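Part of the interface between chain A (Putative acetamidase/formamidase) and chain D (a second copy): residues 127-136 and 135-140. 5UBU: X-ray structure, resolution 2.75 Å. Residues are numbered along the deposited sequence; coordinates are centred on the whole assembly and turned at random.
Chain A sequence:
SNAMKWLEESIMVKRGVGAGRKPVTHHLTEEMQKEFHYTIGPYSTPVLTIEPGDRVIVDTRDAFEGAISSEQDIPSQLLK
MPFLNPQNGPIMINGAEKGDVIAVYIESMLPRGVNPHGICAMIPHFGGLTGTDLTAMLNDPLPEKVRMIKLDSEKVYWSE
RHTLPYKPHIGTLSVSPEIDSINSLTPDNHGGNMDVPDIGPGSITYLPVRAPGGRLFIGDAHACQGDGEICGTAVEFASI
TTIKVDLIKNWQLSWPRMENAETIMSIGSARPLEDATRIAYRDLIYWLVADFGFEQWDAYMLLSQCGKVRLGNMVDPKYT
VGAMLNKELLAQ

Chain A (127-136) GGLTGTDLTA
Chain D 135-140: TAMLND

What backbone shape does chain A bring to the contact? Both stretches are irregular loops. Gly A127, at phi/psi 147/173, adopts angles that would jam a CB against the preceding carbonyl; Gly A128 follows at -80/-35, with its O 4.2 Å from SE of Met D137, a selenomethionine.

How does Leu A129 set the register? At -108/40 its CA lies 4.4 Å from CA of Met D137, the nearest CA pair between the stretches. Its carbonyl O accepts a hydrogen bond from Leu D138 N at 2.9 Å and 168°, a nearly linear bond that ties the two backbones together here. Its CA-to-CB bond points sideways; with chi1 m and chi2 t, CD2 comes 3.4 Å from Ala D136 O, while CB packs 3.9 Å from CG of Leu D138 (-97/-2, also m, t), an apolar contact beside the polar one.

What does Thr A130 offer when its CA-to-CB bond points away? Extended at -150/154 with chi1 t, it still places OG1 3.1 Å from ND2 of Asn D139, which donates a hydrogen bond at 158°. The CA-to-CB bond of Asn D139 (-70/156; chi1 -49°, chi2 56°) points toward chain A. The same OG1 donates to Gly A131 O at 2.9 Å, so the hydroxyl acts as acceptor across the interface and donor within its own loop.

Where does the end of Met D137 lodge? From a backbone at -111/164, chi angles of -47°, -62° and -151° carry CE to 3.4 Å from Thr A130 O and 3.8 Å from Gly A131 N (residue at -68/149). Thr A132 (chi1 p) closes a loop on Thr A135: its N donates a hydrogen bond to Thr A135 O at 3.0 Å, and its OG1 accepts one from Thr A135 N, also at 3.0 Å. CG2 of Thr A135 (-93/71, chi1 m) lies 3.5 Å from CE of Met D137.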

# COMPACT_ATOMS: atom_id res chain seq x y z
N GLY A 127 -15.83 5.51 1.40
CA GLY A 127 -15.24 6.84 1.26
C GLY A 127 -13.74 6.81 1.47
O GLY A 127 -13.17 5.79 1.87
N GLY A 128 -13.11 7.94 1.21
CA GLY A 128 -11.66 8.07 1.32
C GLY A 128 -11.13 8.27 2.72
O GLY A 128 -10.04 7.77 3.03
N LEU A 129 -11.88 8.99 3.57
CA LEU A 129 -11.45 9.27 4.95
C LEU A 129 -12.25 8.50 6.02
O LEU A 129 -12.57 9.02 7.08
CB LEU A 129 -11.48 10.77 5.23
CG LEU A 129 -10.60 11.64 4.32
CD1 LEU A 129 -10.73 13.12 4.64
CD2 LEU A 129 -9.14 11.24 4.39
N THR A 130 -12.53 7.23 5.71
CA THR A 130 -13.24 6.34 6.62
C THR A 130 -12.82 4.90 6.42
O THR A 130 -12.36 4.51 5.35
CB THR A 130 -14.78 6.40 6.42
OG1 THR A 130 -15.42 5.45 7.27
CG2 THR A 130 -15.17 6.10 4.96
N GLY A 131 -12.97 4.11 7.47
CA GLY A 131 -12.69 2.70 7.38
C GLY A 131 -13.80 2.17 6.48
O GLY A 131 -14.92 2.72 6.46
N THR A 132 -13.50 1.13 5.72
CA THR A 132 -14.46 0.54 4.79
C THR A 132 -14.41 -0.95 4.97
O THR A 132 -13.84 -1.43 5.94
CB THR A 132 -14.10 0.92 3.34
OG1 THR A 132 -12.83 0.36 2.99
CG2 THR A 132 -14.05 2.44 3.18
N ASP A 133 -15.03 -1.70 4.07
CA ASP A 133 -14.99 -3.16 4.13
C ASP A 133 -13.66 -3.71 3.58
O ASP A 133 -13.37 -4.89 3.74
CB ASP A 133 -16.20 -3.79 3.42
CG ASP A 133 -17.53 -3.53 4.17
OD1 ASP A 133 -17.51 -3.35 5.44
OD2 ASP A 133 -18.59 -3.54 3.48
N LEU A 134 -12.87 -2.85 2.93
CA LEU A 134 -11.56 -3.23 2.39
C LEU A 134 -10.48 -2.74 3.37
O LEU A 134 -9.60 -3.52 3.77
CB LEU A 134 -11.37 -2.67 0.99
CG LEU A 134 -12.40 -3.21 -0.03
CD1 LEU A 134 -12.28 -2.52 -1.38
CD2 LEU A 134 -12.24 -4.73 -0.17
N THR A 135 -10.56 -1.46 3.76
CA THR A 135 -9.66 -0.90 4.78
C THR A 135 -10.47 -1.11 6.07
O THR A 135 -10.99 -0.16 6.66
CB THR A 135 -9.33 0.57 4.49
OG1 THR A 135 -8.77 0.68 3.18
CG2 THR A 135 -8.33 1.10 5.51
N ALA A 136 -10.56 -2.37 6.48
CA ALA A 136 -11.38 -2.82 7.62
C ALA A 136 -10.99 -2.36 9.01
O ALA A 136 -10.13 -2.93 9.62
CB ALA A 136 -11.48 -4.34 7.60
N THR D 135 -2.82 6.58 8.75
CA THR D 135 -3.99 6.12 7.97
C THR D 135 -5.10 7.05 8.48
O THR D 135 -5.99 6.65 9.22
CB THR D 135 -4.28 4.63 8.23
OG1 THR D 135 -3.12 3.85 7.91
CG2 THR D 135 -5.43 4.15 7.37
N ALA D 136 -4.99 8.32 8.07
CA ALA D 136 -5.87 9.41 8.53
C ALA D 136 -7.33 9.36 8.17
O ALA D 136 -7.71 9.74 7.07
CB ALA D 136 -5.28 10.75 8.08
N MSE D 137 -8.16 8.94 9.13
CA MSE D 137 -9.60 8.86 8.94
C MSE D 137 -10.29 9.90 9.79
O MSE D 137 -9.70 10.45 10.71
CB MSE D 137 -10.14 7.49 9.36
CG MSE D 137 -9.37 6.29 8.84
SE MSE D 137 -9.41 6.24 6.88
CE MSE D 137 -9.27 4.28 6.73
N LEU D 138 -11.55 10.15 9.49
CA LEU D 138 -12.36 11.12 10.23
C LEU D 138 -13.25 10.45 11.29
O LEU D 138 -13.93 11.15 12.04
CB LEU D 138 -13.26 11.88 9.26
CG LEU D 138 -12.59 12.84 8.30
CD1 LEU D 138 -13.60 13.32 7.26
CD2 LEU D 138 -11.99 14.01 9.07
N ASN D 139 -13.20 9.12 11.38
CA ASN D 139 -14.04 8.42 12.34
C ASN D 139 -13.58 8.67 13.75
O ASN D 139 -12.41 9.00 13.99
CB ASN D 139 -14.01 6.90 12.10
CG ASN D 139 -14.23 6.52 10.66
OD1 ASN D 139 -13.50 6.98 9.80
ND2 ASN D 139 -15.21 5.65 10.39
N ASP D 140 -14.51 8.52 14.68
CA ASP D 140 -14.19 8.67 16.10
C ASP D 140 -13.20 7.58 16.45
O ASP D 140 -13.26 6.48 15.89
CB ASP D 140 -15.43 8.53 16.97
CG ASP D 140 -16.40 9.69 16.81
OD1 ASP D 140 -15.94 10.81 16.48
OD2 ASP D 140 -17.62 9.51 17.04